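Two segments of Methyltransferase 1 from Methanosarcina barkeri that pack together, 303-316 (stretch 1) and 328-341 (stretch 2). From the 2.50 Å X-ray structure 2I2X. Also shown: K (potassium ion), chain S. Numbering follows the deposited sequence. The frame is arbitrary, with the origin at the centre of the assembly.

Stretch 1 303-316: VMQCCDCWSNESVE
Stretch 2 328-341: CWSETLAYDCALMN

Residues 328-341 form one uninterrupted α-helix that extends past both ends of the stretch, whereas 303-316 passes from a 3-10 segment, begun earlier in the chain, that includes Val-303 and Met-304 through a turn into a short strand beginning at Cys-309, then into loop. The turn is held by Cys-307 N donating to Met-304 O (3.1 Å). Strand and helix run roughly antiparallel, at 147° between their N-to-C directions, with axes approaching to 8.5 Å. In the register, Met-304 CA lies 8.8 Å from Met-340 CA, Trp-310 CA 6.5 Å from Leu-333 CA and Asn-312 CA 6.8 Å from Trp-329 CA; together the stretches bury 507 Å².

Trp-310 dominates the interface. Its extended backbone (phi/psi -134/119) directs CB toward the helix, while Cys-309 and Ser-311 point theirs away. With chi1 t (-177°) and chi2 -130°, the long axis of the indole runs nearly across the helix axis, and Trp-310 NE1 donates to Asp-336 OD2 at 2.8 Å with a nearly linear 169° angle. Asp-336, chi1 m (-72°) and chi2 -25°, thus meets the ring at its edge, near its plane, and satisfies the indole's one polar hydrogen.

One turn earlier, Leu-333 (chi1 m, chi2 t) leaves its helix sideways, but its end comes nearer. Its CD2 covers one face of the indole, 4.1 Å from the centroid of the five-membered ring of Trp-310 and 29° off the normal, a CH-pi contact; Leu-333 CD2 also lies 3.6 Å from Trp-310 O and 3.5 Å from Ser-311 C, so the same methyl packs on strand backbone. Cys-337, chi1 m, places SG 3.9 Å from Trp-310 CB, oblique to the ring.

Towards the C-terminal end of the helix segment, Met-340, like Met-304, is m, t, m. Chi1 (-81°) and chi2 (-178°) carry Met-340 SD to 3.8 Å from Cys-307 SG (chi1 p) and 4.2 Å from Met-304 CB; chi3 (-74°) then places Met-340 CE 3.9 Å from Cys-307 SG, an apolar, sulfur-rich contact.

At the other end, Trp-329 (chi1 m, chi2 96°) directs its CA-to-CB bond toward stretch 1. Val-315, chi1 p and backbone extended, brings CG2 to 4.1 Å from Trp-329 NE1. Asn-312, chi1 p and chi2 -54°, packs its ND2 4.2 Å from Trp-329 CB and its OD1 3.9 Å from Leu-333 CD1; its amide forms hydrogen bonds elsewhere in the structure.

Glu-313 has positive phi (74/-63), and its N donates to Ser-311 OG (2.8 Å), with Ser-311 chi1 t. The Glu-313 side chain (t, p, chi3 -166°) places Glu-313 OE1 3.2 Å from the potassium ion K.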

# COMPACT_ATOMS: atom_id res chain seq x y z
N VAL A 303 -18.26 2.76 -0.51
CA VAL A 303 -18.33 2.71 0.95
C VAL A 303 -17.92 4.01 1.66
O VAL A 303 -18.09 4.13 2.89
CB VAL A 303 -17.45 1.55 1.53
CG1 VAL A 303 -18.12 0.19 1.28
CG2 VAL A 303 -16.02 1.58 0.92
N MET A 304 -17.37 4.98 0.93
CA MET A 304 -16.94 6.24 1.54
C MET A 304 -18.15 7.16 1.66
O MET A 304 -18.14 8.13 2.44
CB MET A 304 -15.86 6.97 0.69
CG MET A 304 -14.44 6.38 0.72
SD MET A 304 -13.08 7.28 -0.16
CE MET A 304 -13.57 6.84 -1.80
N GLN A 305 -19.20 6.82 0.91
CA GLN A 305 -20.33 7.69 0.65
C GLN A 305 -20.86 8.36 1.93
O GLN A 305 -21.31 9.50 1.89
CB GLN A 305 -21.44 6.88 -0.04
CG GLN A 305 -22.09 5.84 0.90
CD GLN A 305 -22.89 4.76 0.19
OE1 GLN A 305 -23.48 4.98 -0.87
NE2 GLN A 305 -22.96 3.60 0.81
N CYS A 306 -20.82 7.61 3.04
CA CYS A 306 -21.27 8.11 4.31
C CYS A 306 -20.39 7.66 5.47
O CYS A 306 -20.87 7.61 6.59
CB CYS A 306 -22.71 7.69 4.59
SG CYS A 306 -23.92 8.20 3.35
N CYS A 307 -19.13 7.35 5.23
CA CYS A 307 -18.28 6.94 6.33
C CYS A 307 -18.00 8.09 7.29
O CYS A 307 -18.09 9.23 6.91
CB CYS A 307 -16.96 6.37 5.81
SG CYS A 307 -15.90 7.62 5.01
N ASP A 308 -17.64 7.77 8.53
CA ASP A 308 -17.16 8.77 9.46
C ASP A 308 -15.67 8.57 9.68
O ASP A 308 -14.91 9.55 9.80
CB ASP A 308 -17.94 8.72 10.77
CG ASP A 308 -19.44 9.00 10.55
OD1 ASP A 308 -19.84 10.20 10.60
OD2 ASP A 308 -20.20 8.03 10.28
N CYS A 309 -15.25 7.31 9.73
CA CYS A 309 -13.81 6.98 9.76
C CYS A 309 -13.49 6.06 8.61
O CYS A 309 -14.37 5.37 8.09
CB CYS A 309 -13.40 6.40 11.12
SG CYS A 309 -14.12 7.36 12.50
N TRP A 310 -12.23 6.06 8.18
CA TRP A 310 -11.83 5.42 6.93
C TRP A 310 -10.58 4.63 7.23
O TRP A 310 -9.57 5.19 7.67
CB TRP A 310 -11.58 6.49 5.89
CG TRP A 310 -11.22 6.06 4.49
CD1 TRP A 310 -10.16 6.53 3.76
CD2 TRP A 310 -11.92 5.15 3.64
NE1 TRP A 310 -10.15 5.96 2.51
CE2 TRP A 310 -11.23 5.12 2.40
CE3 TRP A 310 -13.07 4.36 3.79
CZ2 TRP A 310 -11.64 4.32 1.31
CZ3 TRP A 310 -13.49 3.57 2.71
CH2 TRP A 310 -12.77 3.56 1.49
N SER A 311 -10.69 3.31 7.02
CA SER A 311 -9.68 2.36 7.42
C SER A 311 -9.01 1.55 6.28
O SER A 311 -9.60 1.38 5.21
CB SER A 311 -10.32 1.43 8.45
OG SER A 311 -9.58 0.23 8.60
N ASN A 312 -7.80 1.04 6.54
CA ASN A 312 -7.06 0.15 5.61
C ASN A 312 -7.19 -1.31 6.01
O ASN A 312 -6.51 -2.18 5.43
CB ASN A 312 -5.56 0.49 5.63
CG ASN A 312 -4.93 0.14 6.96
OD1 ASN A 312 -5.41 0.58 7.99
ND2 ASN A 312 -3.88 -0.69 6.96
N GLU A 313 -8.03 -1.57 7.03
CA GLU A 313 -8.42 -2.91 7.48
C GLU A 313 -7.29 -3.59 8.23
O GLU A 313 -7.39 -3.87 9.42
CB GLU A 313 -8.94 -3.78 6.33
CG GLU A 313 -9.21 -5.24 6.67
CD GLU A 313 -10.21 -5.45 7.82
OE1 GLU A 313 -10.27 -6.59 8.32
OE2 GLU A 313 -10.93 -4.49 8.22
N SER A 314 -6.19 -3.83 7.53
CA SER A 314 -5.02 -4.43 8.13
C SER A 314 -3.86 -4.55 7.14
O SER A 314 -4.07 -4.72 5.93
CB SER A 314 -5.35 -5.82 8.64
OG SER A 314 -4.34 -6.19 9.56
N VAL A 315 -2.65 -4.47 7.67
CA VAL A 315 -1.45 -4.71 6.90
C VAL A 315 -0.38 -5.15 7.89
O VAL A 315 -0.36 -4.68 9.05
CB VAL A 315 -1.01 -3.42 6.17
CG1 VAL A 315 -0.60 -2.30 7.19
CG2 VAL A 315 0.10 -3.69 5.11
N GLU A 316 0.52 -6.03 7.45
CA GLU A 316 1.68 -6.39 8.27
C GLU A 316 2.61 -5.21 8.44
O GLU A 316 2.87 -4.48 7.50
CB GLU A 316 2.46 -7.55 7.67
CG GLU A 316 3.61 -7.97 8.59
CD GLU A 316 4.45 -9.04 8.01
OE1 GLU A 316 4.37 -10.17 8.54
OE2 GLU A 316 5.16 -8.75 7.00
N CYS A 328 2.81 4.37 4.94
CA CYS A 328 2.30 4.52 3.58
C CYS A 328 0.77 4.54 3.59
O CYS A 328 0.16 5.43 3.02
CB CYS A 328 2.77 3.38 2.69
SG CYS A 328 4.53 3.02 2.80
N TRP A 329 0.15 3.57 4.28
CA TRP A 329 -1.30 3.45 4.25
C TRP A 329 -1.98 4.53 5.07
O TRP A 329 -3.04 5.00 4.65
CB TRP A 329 -1.78 2.06 4.63
CG TRP A 329 -1.43 1.03 3.60
CD1 TRP A 329 -0.33 0.19 3.60
CD2 TRP A 329 -2.15 0.74 2.40
NE1 TRP A 329 -0.34 -0.60 2.48
CE2 TRP A 329 -1.44 -0.28 1.73
CE3 TRP A 329 -3.30 1.25 1.83
CZ2 TRP A 329 -1.86 -0.81 0.52
CZ3 TRP A 329 -3.74 0.73 0.61
CH2 TRP A 329 -3.01 -0.29 -0.04
N SER A 330 -1.37 4.99 6.16
CA SER A 330 -1.98 6.10 6.89
C SER A 330 -2.02 7.37 6.07
O SER A 330 -3.01 8.12 6.10
CB SER A 330 -1.36 6.35 8.29
OG SER A 330 0.05 6.48 8.24
N GLU A 331 -0.95 7.62 5.31
CA GLU A 331 -0.90 8.80 4.44
C GLU A 331 -2.02 8.78 3.37
O GLU A 331 -2.71 9.79 3.19
CB GLU A 331 0.51 9.02 3.84
CG GLU A 331 0.60 10.13 2.72
CD GLU A 331 2.00 10.68 2.46
OE1 GLU A 331 2.87 10.59 3.36
OE2 GLU A 331 2.25 11.22 1.35
N THR A 332 -2.22 7.65 2.69
CA THR A 332 -3.33 7.51 1.74
C THR A 332 -4.71 7.71 2.43
O THR A 332 -5.56 8.47 1.95
CB THR A 332 -3.24 6.15 1.01
OG1 THR A 332 -1.89 5.89 0.58
CG2 THR A 332 -4.13 6.13 -0.17
N LEU A 333 -4.93 7.05 3.57
CA LEU A 333 -6.17 7.23 4.30
C LEU A 333 -6.39 8.69 4.64
O LEU A 333 -7.46 9.26 4.36
CB LEU A 333 -6.19 6.41 5.61
CG LEU A 333 -6.15 4.90 5.50
CD1 LEU A 333 -5.85 4.32 6.80
CD2 LEU A 333 -7.45 4.31 4.91
N ALA A 334 -5.37 9.32 5.21
CA ALA A 334 -5.53 10.71 5.63
C ALA A 334 -5.81 11.63 4.44
O ALA A 334 -6.55 12.61 4.57
CB ALA A 334 -4.33 11.18 6.41
N TYR A 335 -5.23 11.32 3.29
CA TYR A 335 -5.49 12.13 2.13
C TYR A 335 -6.92 11.90 1.62
O TYR A 335 -7.59 12.85 1.21
CB TYR A 335 -4.45 11.83 1.04
CG TYR A 335 -3.24 12.75 1.03
CD1 TYR A 335 -3.39 14.14 0.90
CD2 TYR A 335 -1.95 12.23 1.10
CE1 TYR A 335 -2.29 14.98 0.86
CE2 TYR A 335 -0.84 13.07 1.07
CZ TYR A 335 -1.01 14.45 0.96
OH TYR A 335 0.10 15.29 0.88
N ASP A 336 -7.38 10.65 1.64
CA ASP A 336 -8.77 10.33 1.27
C ASP A 336 -9.67 11.15 2.17
O ASP A 336 -10.65 11.71 1.70
CB ASP A 336 -9.10 8.83 1.43
CG ASP A 336 -8.44 7.97 0.38
OD1 ASP A 336 -8.14 8.48 -0.71
OD2 ASP A 336 -8.20 6.77 0.64
N CYS A 337 -9.33 11.23 3.46
CA CYS A 337 -10.12 12.03 4.37
C CYS A 337 -10.04 13.51 4.01
O CYS A 337 -11.06 14.21 4.07
CB CYS A 337 -9.77 11.78 5.84
SG CYS A 337 -10.31 10.10 6.48
N ALA A 338 -8.87 13.99 3.61
CA ALA A 338 -8.72 15.42 3.34
C ALA A 338 -9.64 15.89 2.18
O ALA A 338 -10.21 16.99 2.22
CB ALA A 338 -7.24 15.80 3.11
N LEU A 339 -9.82 15.03 1.19
CA LEU A 339 -10.70 15.27 0.05
C LEU A 339 -12.12 15.40 0.54
O LEU A 339 -12.87 16.35 0.21
CB LEU A 339 -10.60 14.12 -0.97
CG LEU A 339 -11.42 14.31 -2.25
CD1 LEU A 339 -10.88 15.51 -3.07
CD2 LEU A 339 -11.49 13.00 -3.10
N MET A 340 -12.51 14.44 1.37
CA MET A 340 -13.86 14.44 1.90
C MET A 340 -14.03 15.70 2.72
O MET A 340 -15.03 16.39 2.55
CB MET A 340 -14.15 13.16 2.69
CG MET A 340 -14.52 11.96 1.79
SD MET A 340 -14.91 10.47 2.75
CE MET A 340 -13.29 9.93 3.32
N ASN A 341 -13.06 16.05 3.58
CA ASN A 341 -13.27 17.17 4.48
C ASN A 341 -13.35 18.49 3.76
O ASN A 341 -14.05 19.38 4.22
CB ASN A 341 -12.24 17.22 5.61
CG ASN A 341 -12.29 15.98 6.51
OD1 ASN A 341 -13.29 15.22 6.52
ND2 ASN A 341 -11.21 15.78 7.29
K K S . -10.45 -7.41 11.37